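Local structure of cytochrome C (Marichromatium purpuratum 984, 5LO9) at residues Y430-G435 with A472-Q477; A403-A408 with V419-L424; P380-P385 with Q461-V466; N294-D299 with I360-T365. The protein probably oxidises thiosulfate to tetrathionate and can run the reverse reaction, moving electrons through covalently bound c-type hemes. All blocks are in the same frame, centred on the assembly; numbering follows the deposited sequence.

In the fold
All four contacts lie in the C-terminal half of the chain. Along the sequence, interaction 4 closes first. Interaction 3 then spans a long loop with interaction 2 nested inside it, and interaction 1 alternates with interaction 3. Interactions 1 and 2 have centres about 16 Å apart and touch through Arg475 and Leu424. Interactions 3 and 4, with centres about 25 Å apart, meet where Pro380 packs on Asp299. Helix 460-470 supplies one side of interaction 3 and leads into 472-477 of interaction 1. Interaction 2 holds one heme c. Interaction 1 borders the thiosulfate, and its Tyr430 lies in the pockets of both hemes. Interactions 1 and 2 thus line the heme sites, while 3 and 4 pack parts of the fold farther out.

Interaction 1: Y430-G435 with A472-Q477; sequences YNWGAG and AHERPQ. With HEC (heme c), chain E; THJ (thiosulfate), chain J.
Tyr430 and Arg475 both place CG between the backbone N and the carbonyl carbon, and Arg475 then bends at chi3 (67°), which lays its guanidinium on the tyrosine. Loop 430-435 forms a type I beta turn from Asn431 to Ala434. An Asx turn lies within it: Asn431 OD1 accepts from Gly433 N at 2.8 Å. The guanidinium of Arg475 stacks flat on one face of the Tyr430 ring, with the centres 4.0 Å apart and the planes 6° apart. Its NH1 also donates to Tyr430 O at 2.9 Å, in the carbonyl plane and on a lone pair. Stack and bond together fix the rotation of the group. Ser429 OG is a further partner of NH1, and Leu424 O takes NH2. Tyr430 OH pairs with Asn471 OD1. Trp432 crosses the stem of Arg475 at about a right angle, with Arg475 CG 3.4 Å from the centroid of its five-membered ring. Trp432 NE1 donates at 3.0 Å to Glu474 OE1, reaching it from above the carboxylate plane. Both carboxylate oxygens also accept from backbone N atoms of residues 512-514. An alanine in place of Trp432 would probably loosen the two loops, because the face over Arg475 CG and the bond to Glu474 would both go. The backbone adds Trp432 N to Pro476 O at 2.9 Å, nearly along the C=O axis. At the far end of the loop, Gly435 N makes a weak hydrogen bond of 3.4 Å to thiosulfate O2.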
# COMPACT_ATOMS: atom_id res chain seq x y z
N TYR A 430 26.60 1.85 4.84
CA TYR A 430 25.45 1.43 5.62
C TYR A 430 25.89 1.03 7.02
O TYR A 430 27.05 0.63 7.23
CB TYR A 430 24.75 0.24 4.95
CG TYR A 430 25.66 -0.90 4.52
CD1 TYR A 430 26.01 -1.93 5.42
CD2 TYR A 430 26.17 -0.97 3.23
CE1 TYR A 430 26.81 -2.98 5.05
CE2 TYR A 430 27.00 -2.05 2.83
CZ TYR A 430 27.30 -3.04 3.75
OH TYR A 430 28.09 -4.10 3.39
N ASN A 431 24.96 1.13 7.99
CA ASN A 431 25.36 0.93 9.38
C ASN A 431 25.18 -0.53 9.79
O ASN A 431 24.78 -1.39 8.99
CB ASN A 431 24.65 1.95 10.31
CG ASN A 431 23.14 1.67 10.59
OD1 ASN A 431 22.66 0.51 10.64
ND2 ASN A 431 22.41 2.76 10.85
N TRP A 432 25.51 -0.83 11.05
CA TRP A 432 25.62 -2.20 11.52
C TRP A 432 24.27 -2.88 11.69
O TRP A 432 24.22 -4.09 11.96
CB TRP A 432 26.36 -2.25 12.86
CG TRP A 432 27.87 -2.36 12.78
CD1 TRP A 432 28.78 -1.39 13.09
CD2 TRP A 432 28.61 -3.50 12.39
NE1 TRP A 432 30.06 -1.87 12.92
CE2 TRP A 432 29.98 -3.16 12.49
CE3 TRP A 432 28.27 -4.77 11.96
CZ2 TRP A 432 30.99 -4.06 12.16
CZ3 TRP A 432 29.27 -5.66 11.64
CH2 TRP A 432 30.61 -5.30 11.74
N GLY A 433 23.18 -2.13 11.53
CA GLY A 433 21.87 -2.73 11.59
C GLY A 433 21.32 -3.08 10.23
O GLY A 433 20.29 -3.76 10.14
N ALA A 434 21.99 -2.64 9.16
CA ALA A 434 21.48 -2.87 7.81
C ALA A 434 21.67 -4.33 7.39
O ALA A 434 22.67 -4.96 7.74
CB ALA A 434 22.17 -1.97 6.79
N GLY A 435 20.67 -4.85 6.67
CA GLY A 435 20.71 -6.22 6.22
C GLY A 435 21.96 -6.57 5.45
O GLY A 435 22.43 -7.71 5.51
N ALA A 472 33.52 -7.33 7.66
CA ALA A 472 34.30 -7.45 8.88
C ALA A 472 35.04 -6.16 9.18
O ALA A 472 35.93 -6.15 10.03
CB ALA A 472 35.25 -8.64 8.76
N HIS A 473 34.63 -5.08 8.57
CA HIS A 473 35.18 -3.75 8.79
C HIS A 473 34.23 -2.94 9.67
O HIS A 473 33.03 -3.21 9.75
CB HIS A 473 35.36 -3.01 7.46
CG HIS A 473 36.43 -3.57 6.57
ND1 HIS A 473 36.23 -4.67 5.75
CD2 HIS A 473 37.69 -3.16 6.34
CE1 HIS A 473 37.34 -4.92 5.08
NE2 HIS A 473 38.24 -4.02 5.42
N GLU A 474 34.77 -1.91 10.32
CA GLU A 474 33.84 -1.07 11.07
C GLU A 474 33.03 -0.22 10.12
O GLU A 474 33.45 0.08 8.99
CB GLU A 474 34.56 -0.16 12.08
CG GLU A 474 34.95 -0.85 13.38
CD GLU A 474 33.75 -1.26 14.25
OE1 GLU A 474 32.62 -0.75 14.05
OE2 GLU A 474 33.94 -2.12 15.14
N ARG A 475 31.88 0.20 10.60
CA ARG A 475 30.91 1.05 9.90
C ARG A 475 30.08 1.67 11.01
O ARG A 475 30.25 1.27 12.17
CB ARG A 475 30.02 0.24 8.96
CG ARG A 475 29.21 -0.84 9.71
CD ARG A 475 28.37 -1.71 8.79
NE ARG A 475 29.21 -2.53 7.93
CZ ARG A 475 29.58 -2.19 6.69
NH1 ARG A 475 29.20 -1.03 6.15
NH2 ARG A 475 30.34 -3.02 6.01
N PRO A 476 29.15 2.58 10.71
CA PRO A 476 28.42 3.26 11.79
C PRO A 476 27.68 2.30 12.70
O PRO A 476 27.21 1.23 12.29
CB PRO A 476 27.47 4.17 11.04
CG PRO A 476 28.18 4.47 9.75
CD PRO A 476 28.83 3.15 9.40
N GLN A 477 27.61 2.69 13.96
CA GLN A 477 27.03 1.85 14.99
C GLN A 477 25.57 1.47 14.69
O GLN A 477 24.82 2.19 14.00
CB GLN A 477 27.10 2.60 16.32
CG GLN A 477 26.55 1.84 17.49
CD GLN A 477 27.34 0.63 17.82
OE1 GLN A 477 26.94 -0.49 17.51
NE2 GLN A 477 28.49 0.85 18.44
FE HEC E . 16.52 -1.73 0.68
CHA HEC E . 14.92 -4.82 1.18
CHB HEC E . 13.45 -0.22 -0.07
CHC HEC E . 18.10 1.41 0.43
CHD HEC E . 19.57 -3.28 1.00
NA HEC E . 14.55 -2.42 0.57
C1A HEC E . 14.13 -3.65 0.82
C2A HEC E . 12.67 -3.81 0.68
C3A HEC E . 12.23 -2.48 0.30
C4A HEC E . 13.48 -1.67 0.26
CMA HEC E . 10.84 -2.05 0.00
CAA HEC E . 11.86 -5.07 0.84
CBA HEC E . 12.14 -5.99 -0.35
CGA HEC E . 11.24 -7.22 -0.33
O1A HEC E . 11.13 -7.86 -1.40
O2A HEC E . 10.67 -7.57 0.74
NB HEC E . 15.92 0.22 0.26
C1B HEC E . 14.65 0.61 -0.01
C2B HEC E . 14.53 2.05 -0.24
C3B HEC E . 15.90 2.53 -0.08
C4B HEC E . 16.67 1.32 0.24
CMB HEC E . 13.31 2.83 -0.59
CAB HEC E . 16.37 3.94 -0.19
CBB HEC E . 15.72 4.74 0.93
NC HEC E . 18.49 -1.05 0.72
C1C HEC E . 18.93 0.21 0.59
C2C HEC E . 20.40 0.32 0.58
C3C HEC E . 20.83 -1.07 0.76
C4C HEC E . 19.56 -1.83 0.82
CMC HEC E . 21.21 1.59 0.44
CAC HEC E . 22.22 -1.68 0.80
CBC HEC E . 23.11 -0.96 1.78
ND HEC E . 17.11 -3.70 1.04
C1D HEC E . 18.37 -4.10 1.14
C2D HEC E . 18.49 -5.55 1.39
C3D HEC E . 17.10 -6.05 1.46
C4D HEC E . 16.35 -4.78 1.23
CMD HEC E . 19.78 -6.28 1.56
CAD HEC E . 16.57 -7.45 1.69
CBD HEC E . 17.03 -8.14 2.99
CGD HEC E . 16.63 -7.50 4.34
O1D HEC E . 16.84 -6.28 4.61
O2D HEC E . 16.10 -8.26 5.20
S1 THJ J . 17.03 -2.62 5.56
O1 THJ J . 15.86 -2.37 6.48
O2 THJ J . 17.49 -4.05 5.66
O3 THJ J . 18.16 -1.80 6.03
S2 THJ J . 16.64 -2.09 3.83

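Interaction 2: A403-A408 with V419-L424; sequences ALCHGA and VVFPPL. With HEC (heme c), chain F; EDO (1,2-ethanediol), chain Q.
Two bonds tie segment 403-408 to the heme c. Cys405 SG is joined covalently to heme CAC, with SG beside the backbone N and anti to the carbonyl carbon. His406 NE2 binds the iron at 2.1 Å, and Met450 supplies the other axial ligand. One hydrogen bond crosses between the segments. His406 ND1 donates to Pro422 O at 2.9 Å, with an N-H...O angle of 152°. The acceptor lies near the imidazole plane, and the donor lies in the carbonyl plane. This bond sets the rotation of the ring about the iron and would probably make the histidine a stronger electron donor to it. Cys405 and His406 complete the CXXCH heme-binding motif of c-type cytochromes, which begins at Cys402. The motif helix ends at His406. Gly407 follows with positive phi, and at its backbone angles a CB would be jammed against the carbonyl O of His406. The partner strand carries a classic beta bulge, with Val420 and Phe421 both facing Leu413. Packing supplies the remaining contacts. Leu424 CD1 sits over one face of the His406 ring, 3.8 Å from its centroid. The Phe421 ring lies between Val420 CG1 on one face and Cys405 CB on the other, and Cys405 SG makes a sulfur-aromatic contact with it at 4.3 Å from the centroid. Replacing Phe421 by an alanine would probably leave the thioether side of the heme less firmly packed, since the ring against Cys405 would be lost. The same ring brings CD1 to 3.6 Å from the heme meso carbon CHD.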
# COMPACT_ATOMS: atom_id res chain seq x y z
N ALA A 403 38.03 -3.39 -5.91
CA ALA A 403 38.68 -2.16 -5.49
C ALA A 403 38.73 -1.13 -6.62
O ALA A 403 38.76 0.07 -6.36
CB ALA A 403 40.08 -2.48 -5.00
N LEU A 404 38.75 -1.58 -7.87
CA LEU A 404 38.83 -0.64 -8.99
C LEU A 404 37.76 0.45 -8.88
O LEU A 404 38.00 1.61 -9.22
CB LEU A 404 38.70 -1.43 -10.30
CG LEU A 404 38.74 -0.68 -11.62
CD1 LEU A 404 40.16 -0.21 -12.01
CD2 LEU A 404 38.16 -1.59 -12.66
N CYS A 405 36.55 0.06 -8.47
CA CYS A 405 35.41 0.95 -8.32
C CYS A 405 35.19 1.35 -6.87
O CYS A 405 35.11 2.54 -6.56
CB CYS A 405 34.16 0.24 -8.84
SG CYS A 405 34.16 -0.17 -10.57
N HIS A 406 35.14 0.38 -5.97
CA HIS A 406 34.80 0.67 -4.59
C HIS A 406 35.98 1.18 -3.77
O HIS A 406 35.74 1.62 -2.63
CB HIS A 406 34.21 -0.57 -3.94
CG HIS A 406 32.87 -0.93 -4.51
ND1 HIS A 406 31.74 -0.19 -4.26
CD2 HIS A 406 32.49 -1.93 -5.34
CE1 HIS A 406 30.71 -0.73 -4.89
NE2 HIS A 406 31.14 -1.78 -5.56
N GLY A 407 37.20 1.14 -4.29
CA GLY A 407 38.35 1.72 -3.62
C GLY A 407 39.13 0.69 -2.81
O GLY A 407 38.59 -0.31 -2.32
N ALA A 408 40.42 0.94 -2.64
CA ALA A 408 41.26 0.01 -1.90
C ALA A 408 40.81 -0.13 -0.45
O ALA A 408 40.95 -1.20 0.15
CB ALA A 408 42.69 0.48 -1.99
N VAL A 419 26.61 9.77 -5.67
CA VAL A 419 27.27 8.51 -5.40
C VAL A 419 27.48 7.79 -6.73
O VAL A 419 26.52 7.31 -7.33
CB VAL A 419 26.47 7.61 -4.45
CG1 VAL A 419 27.32 6.40 -4.09
CG2 VAL A 419 26.05 8.33 -3.19
N VAL A 420 28.73 7.63 -7.13
CA VAL A 420 29.00 6.79 -8.28
C VAL A 420 29.25 5.36 -7.85
O VAL A 420 28.57 4.45 -8.31
CB VAL A 420 30.20 7.32 -9.07
CG1 VAL A 420 30.49 6.41 -10.20
CG2 VAL A 420 29.93 8.69 -9.58
N PHE A 421 30.20 5.16 -6.95
CA PHE A 421 30.52 3.83 -6.43
C PHE A 421 30.34 3.87 -4.92
O PHE A 421 31.05 4.62 -4.23
CB PHE A 421 31.95 3.42 -6.78
CG PHE A 421 32.23 3.52 -8.23
CD1 PHE A 421 31.42 2.85 -9.13
CD2 PHE A 421 33.28 4.30 -8.70
CE1 PHE A 421 31.65 2.94 -10.48
CE2 PHE A 421 33.51 4.43 -10.08
CZ PHE A 421 32.69 3.74 -10.97
N PRO A 422 29.37 3.15 -4.38
CA PRO A 422 29.05 3.29 -2.98
C PRO A 422 30.19 2.83 -2.10
O PRO A 422 30.81 1.79 -2.36
CB PRO A 422 27.83 2.36 -2.81
CG PRO A 422 27.27 2.22 -4.14
CD PRO A 422 28.41 2.28 -5.07
N PRO A 423 30.46 3.57 -1.03
CA PRO A 423 31.30 3.08 0.07
C PRO A 423 30.74 1.80 0.67
O PRO A 423 29.56 1.72 0.98
CB PRO A 423 31.22 4.21 1.10
CG PRO A 423 30.70 5.36 0.40
CD PRO A 423 29.90 4.90 -0.76
N LEU A 424 31.61 0.83 0.90
CA LEU A 424 31.20 -0.47 1.41
C LEU A 424 31.54 -0.68 2.87
O LEU A 424 31.10 -1.68 3.45
CB LEU A 424 31.84 -1.57 0.58
CG LEU A 424 31.58 -1.50 -0.92
CD1 LEU A 424 32.18 -2.77 -1.57
CD2 LEU A 424 30.07 -1.38 -1.24
FE HEC F . 29.92 -3.01 -6.71
CHA HEC F . 26.97 -1.50 -5.63
CHB HEC F . 30.01 -5.03 -3.86
CHC HEC F . 32.61 -4.74 -8.05
CHD HEC F . 30.23 -0.59 -9.27
NA HEC F . 28.71 -3.22 -5.03
C1A HEC F . 27.59 -2.52 -4.77
C2A HEC F . 26.99 -2.91 -3.46
C3A HEC F . 27.87 -3.95 -2.96
C4A HEC F . 28.91 -4.05 -4.01
CMA HEC F . 27.70 -4.69 -1.67
CAA HEC F . 25.76 -2.42 -2.78
CBA HEC F . 26.16 -1.90 -1.39
CGA HEC F . 25.98 -0.42 -1.21
O1A HEC F . 25.50 0.24 -2.15
O2A HEC F . 26.33 0.06 -0.12
NB HEC F . 31.09 -4.60 -6.06
C1B HEC F . 30.98 -5.27 -4.92
C2B HEC F . 31.98 -6.35 -4.79
C3B HEC F . 32.74 -6.27 -6.03
C4B HEC F . 32.08 -5.16 -6.75
CMB HEC F . 32.17 -7.28 -3.64
CAB HEC F . 33.89 -7.13 -6.49
CBB HEC F . 33.38 -8.55 -6.56
NC HEC F . 31.20 -2.72 -8.34
C1C HEC F . 32.20 -3.51 -8.71
C2C HEC F . 32.95 -3.02 -9.87
C3C HEC F . 32.26 -1.79 -10.24
C4C HEC F . 31.20 -1.70 -9.21
CMC HEC F . 34.15 -3.65 -10.49
CAC HEC F . 32.55 -0.78 -11.32
CBC HEC F . 32.68 -1.29 -12.72
ND HEC F . 28.79 -1.37 -7.34
C1D HEC F . 29.06 -0.55 -8.37
C2D HEC F . 28.00 0.48 -8.53
C3D HEC F . 27.05 0.20 -7.48
C4D HEC F . 27.63 -0.97 -6.80
CMD HEC F . 27.90 1.57 -9.54
CAD HEC F . 25.80 0.96 -7.19
CBD HEC F . 24.78 0.53 -8.24
CGD HEC F . 23.94 1.69 -8.74
O1D HEC F . 24.12 2.86 -8.36
O2D HEC F . 23.07 1.45 -9.58
C1 EDO Q . 38.02 5.14 -7.28
O1 EDO Q . 37.54 4.39 -6.14
C2 EDO Q . 37.94 4.36 -8.62
O2 EDO Q . 38.09 5.17 -9.83

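Interaction 3: P380-P385 with Q461-V466; sequences PRLQPP and QEAWDV
Trp464 lays its indole between Leu382 and Pro385, which cover its two faces. Pro385 CD sits over the centre of one face, 3.9 Å from the centroid of the five-membered ring. Leu382 CD1 lies on the opposite face, nearer the rim, at 4.1 Å from the same centroid. Leucine and tryptophan slide past each other in opposite directions, and Leu382 CD1 also reaches Ala463 CB at 4.3 Å. Trp464 has CG anti to the carbonyl carbon (chi1 -77°), which carries the ring off the helix toward the proline-rich loop. There NE1 makes a weak hydrogen bond to Gln383 O at 3.1 Å. Gln461 lies alongside, with OE1 packed on Pro385 CB. Its NE2 donates to Asp465 OD1 and to Gly388 O, and Asp465 OD2 forms a salt bridge with Arg393. The contact thus joins the loop before helix 391-401 to helix 460-470. These two helices meet through Val466 on Leu397, consistent with the paired terminal helices of a cytochrome c fold. The grip on the indole is mainly apolar, so its position should depend more on the two covered faces than on the weak bond at NE1.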
# COMPACT_ATOMS: atom_id res chain seq x y z
N PRO A 380 19.19 -14.13 -4.82
CA PRO A 380 19.19 -15.61 -4.82
C PRO A 380 20.01 -16.14 -3.66
O PRO A 380 21.21 -15.85 -3.54
CB PRO A 380 19.80 -15.97 -6.17
CG PRO A 380 19.61 -14.75 -7.01
CD PRO A 380 19.72 -13.58 -6.09
N ARG A 381 19.36 -16.90 -2.78
CA ARG A 381 20.05 -17.46 -1.63
C ARG A 381 21.05 -18.52 -2.07
O ARG A 381 20.80 -19.29 -3.00
CB ARG A 381 19.04 -18.05 -0.65
CG ARG A 381 19.49 -18.11 0.81
CD ARG A 381 18.37 -18.64 1.74
NE ARG A 381 17.05 -18.12 1.33
CZ ARG A 381 16.44 -17.05 1.84
NH1 ARG A 381 17.01 -16.36 2.83
NH2 ARG A 381 15.25 -16.68 1.36
N LEU A 382 22.20 -18.53 -1.39
CA LEU A 382 23.30 -19.45 -1.63
C LEU A 382 23.31 -20.55 -0.57
O LEU A 382 22.89 -20.33 0.56
CB LEU A 382 24.64 -18.74 -1.56
CG LEU A 382 24.84 -17.52 -2.44
CD1 LEU A 382 26.22 -16.92 -2.16
CD2 LEU A 382 24.71 -17.93 -3.85
N GLN A 383 23.86 -21.71 -0.94
CA GLN A 383 24.09 -22.75 0.05
C GLN A 383 25.24 -22.34 0.96
O GLN A 383 26.27 -21.85 0.47
CB GLN A 383 24.34 -24.10 -0.62
CG GLN A 383 24.66 -25.24 0.39
CD GLN A 383 23.46 -25.80 1.19
OE1 GLN A 383 23.61 -26.14 2.38
NE2 GLN A 383 22.27 -25.93 0.55
N PRO A 384 25.10 -22.45 2.28
CA PRO A 384 26.16 -22.01 3.15
C PRO A 384 27.36 -22.93 3.00
O PRO A 384 27.20 -24.13 2.74
CB PRO A 384 25.55 -22.11 4.56
CG PRO A 384 24.47 -23.08 4.43
CD PRO A 384 23.93 -22.91 3.06
N PRO A 385 28.57 -22.40 3.12
CA PRO A 385 29.76 -23.21 2.88
C PRO A 385 30.05 -24.17 4.03
O PRO A 385 30.07 -23.77 5.20
CB PRO A 385 30.88 -22.17 2.73
CG PRO A 385 30.38 -20.96 3.45
CD PRO A 385 28.89 -21.09 3.69
N GLN A 461 31.34 -19.61 -3.36
CA GLN A 461 32.36 -19.53 -2.33
C GLN A 461 33.14 -18.22 -2.43
O GLN A 461 33.43 -17.59 -1.41
CB GLN A 461 33.31 -20.74 -2.43
CG GLN A 461 34.32 -20.83 -1.29
CD GLN A 461 33.68 -21.22 0.05
OE1 GLN A 461 33.10 -22.32 0.17
NE2 GLN A 461 33.77 -20.33 1.05
N GLU A 462 33.47 -17.78 -3.64
CA GLU A 462 34.16 -16.50 -3.76
C GLU A 462 33.25 -15.40 -3.20
O GLU A 462 33.70 -14.53 -2.44
CB GLU A 462 34.55 -16.22 -5.22
CG GLU A 462 35.70 -17.10 -5.77
CD GLU A 462 35.84 -17.11 -7.30
OE1 GLU A 462 35.06 -16.50 -8.04
OE2 GLU A 462 36.70 -17.84 -7.81
N ALA A 463 31.96 -15.44 -3.53
CA ALA A 463 31.05 -14.44 -3.01
C ALA A 463 31.02 -14.46 -1.49
O ALA A 463 31.06 -13.41 -0.85
CB ALA A 463 29.64 -14.66 -3.55
N TRP A 464 30.95 -15.66 -0.90
CA TRP A 464 31.00 -15.77 0.55
C TRP A 464 32.28 -15.17 1.13
O TRP A 464 32.25 -14.48 2.15
CB TRP A 464 30.92 -17.22 0.98
CG TRP A 464 29.59 -17.87 0.94
CD1 TRP A 464 29.15 -18.78 0.04
CD2 TRP A 464 28.53 -17.67 1.87
NE1 TRP A 464 27.88 -19.17 0.34
CE2 TRP A 464 27.47 -18.50 1.47
CE3 TRP A 464 28.37 -16.86 3.01
CZ2 TRP A 464 26.26 -18.54 2.15
CZ3 TRP A 464 27.18 -16.91 3.68
CH2 TRP A 464 26.14 -17.74 3.25
N ASP A 465 33.43 -15.46 0.53
CA ASP A 465 34.67 -14.94 1.09
C ASP A 465 34.73 -13.41 0.96
O ASP A 465 35.13 -12.73 1.91
CB ASP A 465 35.88 -15.63 0.44
CG ASP A 465 35.92 -17.15 0.74
OD1 ASP A 465 35.31 -17.60 1.74
OD2 ASP A 465 36.56 -17.92 -0.03
N VAL A 466 34.33 -12.85 -0.19
CA VAL A 466 34.41 -11.39 -0.32
C VAL A 466 33.42 -10.72 0.62
O VAL A 466 33.67 -9.62 1.12
CB VAL A 466 34.17 -10.88 -1.74
CG1 VAL A 466 34.76 -9.47 -1.84
CG2 VAL A 466 34.84 -11.71 -2.72

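Interaction 4: N294-D299 with I360-T365; sequences NGRRAD and IFWLAT. With EDO (1,2-ethanediol), chain B; EDO (1,2-ethanediol), chain X.
This contact lies just beyond the CXXCH motif of the heme c held by Cys287, Cys290 and His291, the two cysteines binding it covalently and the histidine binding its iron. The chain leaves the motif through Asn294 and Gly295 and packs on the end of helix 351-363. Leu363 is the main link, and its two methyl branches do different work. CD1 rests against the backbone, 4.0 Å from Gly295 O. CD2 lies over the centre of one face of the Arg296 guanidinium, 3.9 Å from CZ. Gly295 has a positive phi (93°), and a CB there would be jammed against the carbonyl O of Asn294 and would also point toward Leu363 CD1. Arg296 is extended from CG to NE and brings NH2 to 3.6 Å from Trp362 CH2. The guanidinium and indole planes stand 89° apart, so the two groups do not stack. Polar ends find partners outside the segments: Arg296 NH2 donates to Pro247 O and Trp362 NE1 to Ala251 O. At the helix end, Trp362 O accepts from both Thr365 N and Thr365 OG1. Phe361 and Ala364 pack on Tyr310 and Thr369 of the second subunit. No hydrogen bond crosses between the two segments. The arginine therefore meets the helix through its flat face and one nitrogen, while its charge, close to that of Arg249, would probably be eased by its carbonyl partner.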
# COMPACT_ATOMS: atom_id res chain seq x y z
N ASN A 294 17.43 0.97 -10.58
CA ASN A 294 16.50 1.86 -9.88
C ASN A 294 15.27 1.11 -9.39
O ASN A 294 14.15 1.62 -9.41
CB ASN A 294 16.12 3.04 -10.76
CG ASN A 294 15.92 4.32 -9.96
OD1 ASN A 294 16.63 4.55 -8.97
ND2 ASN A 294 15.00 5.16 -10.41
N GLY A 295 15.50 -0.10 -8.90
CA GLY A 295 14.45 -0.90 -8.34
C GLY A 295 13.80 -1.83 -9.31
O GLY A 295 12.86 -2.52 -8.91
N ARG A 296 14.30 -1.95 -10.54
CA ARG A 296 13.62 -2.81 -11.51
C ARG A 296 14.23 -4.20 -11.68
O ARG A 296 13.57 -5.07 -12.26
CB ARG A 296 13.60 -2.15 -12.89
CG ARG A 296 13.04 -0.74 -12.92
CD ARG A 296 13.34 -0.09 -14.23
NE ARG A 296 12.41 0.97 -14.60
CZ ARG A 296 11.31 0.77 -15.31
NH1 ARG A 296 10.94 -0.45 -15.69
NH2 ARG A 296 10.56 1.81 -15.61
N ARG A 297 15.44 -4.43 -11.19
CA ARG A 297 16.22 -5.60 -11.57
C ARG A 297 15.85 -6.84 -10.77
O ARG A 297 16.08 -6.91 -9.55
CB ARG A 297 17.69 -5.32 -11.38
CG ARG A 297 18.59 -6.49 -11.70
CD ARG A 297 18.79 -6.61 -13.17
NE ARG A 297 19.98 -7.40 -13.49
CZ ARG A 297 20.23 -7.92 -14.68
NH1 ARG A 297 19.39 -7.77 -15.69
NH2 ARG A 297 21.35 -8.57 -14.86
N ALA A 298 15.32 -7.84 -11.47
CA ALA A 298 15.15 -9.13 -10.84
C ALA A 298 16.47 -9.63 -10.27
O ALA A 298 17.54 -9.45 -10.87
CB ALA A 298 14.62 -10.14 -11.84
N ASP A 299 16.36 -10.27 -9.11
CA ASP A 299 17.48 -10.81 -8.34
C ASP A 299 18.37 -9.72 -7.73
O ASP A 299 19.42 -10.04 -7.17
CB ASP A 299 18.33 -11.77 -9.17
CG ASP A 299 17.59 -13.05 -9.55
OD1 ASP A 299 16.72 -13.55 -8.78
OD2 ASP A 299 17.92 -13.59 -10.63
N ILE A 360 7.13 2.99 -6.24
CA ILE A 360 7.18 1.54 -6.09
C ILE A 360 5.88 0.91 -6.57
O ILE A 360 5.88 -0.16 -7.17
CB ILE A 360 7.47 1.17 -4.64
CG1 ILE A 360 8.90 1.58 -4.27
CG2 ILE A 360 7.27 -0.28 -4.44
CD1 ILE A 360 9.17 1.67 -2.74
N PHE A 361 4.76 1.55 -6.26
CA PHE A 361 3.46 1.08 -6.72
C PHE A 361 3.43 1.02 -8.23
O PHE A 361 3.01 0.02 -8.82
CB PHE A 361 2.38 2.04 -6.19
CG PHE A 361 0.97 1.86 -6.78
CD1 PHE A 361 0.38 2.89 -7.51
CD2 PHE A 361 0.22 0.73 -6.50
CE1 PHE A 361 -0.91 2.75 -8.00
CE2 PHE A 361 -1.08 0.60 -6.98
CZ PHE A 361 -1.64 1.60 -7.74
N TRP A 362 3.90 2.08 -8.87
CA TRP A 362 3.89 2.12 -10.32
C TRP A 362 4.73 1.00 -10.93
O TRP A 362 4.28 0.31 -11.86
CB TRP A 362 4.38 3.48 -10.78
CG TRP A 362 4.61 3.54 -12.22
CD1 TRP A 362 3.67 3.47 -13.18
CD2 TRP A 362 5.86 3.73 -12.89
NE1 TRP A 362 4.24 3.60 -14.42
CE2 TRP A 362 5.59 3.77 -14.26
CE3 TRP A 362 7.17 3.87 -12.45
CZ2 TRP A 362 6.57 3.92 -15.20
CZ3 TRP A 362 8.14 4.03 -13.38
CH2 TRP A 362 7.84 4.05 -14.75
N LEU A 363 5.95 0.77 -10.42
CA LEU A 363 6.78 -0.31 -10.97
C LEU A 363 6.08 -1.65 -10.91
O LEU A 363 6.39 -2.54 -11.72
CB LEU A 363 8.10 -0.43 -10.22
CG LEU A 363 9.08 0.70 -10.37
CD1 LEU A 363 10.28 0.43 -9.51
CD2 LEU A 363 9.47 0.86 -11.84
N ALA A 364 5.15 -1.81 -9.97
CA ALA A 364 4.46 -3.06 -9.71
C ALA A 364 3.16 -3.22 -10.50
O ALA A 364 2.41 -4.18 -10.26
CB ALA A 364 4.15 -3.19 -8.23
N THR A 365 2.89 -2.30 -11.43
CA THR A 365 1.69 -2.38 -12.26
C THR A 365 1.51 -3.77 -12.86
O THR A 365 2.39 -4.28 -13.57
CB THR A 365 1.75 -1.35 -13.37
OG1 THR A 365 1.86 -0.03 -12.83
CG2 THR A 365 0.51 -1.42 -14.09
C1 EDO B . 13.69 5.99 -13.53
O1 EDO B . 15.07 5.66 -13.53
C2 EDO B . 12.89 4.71 -13.82
O2 EDO B . 12.13 4.06 -12.77
C1 EDO X . -0.21 2.91 -12.21
O1 EDO X . 0.07 2.30 -13.50
C2 EDO X . -1.73 2.89 -12.00
O2 EDO X . -2.34 4.13 -12.39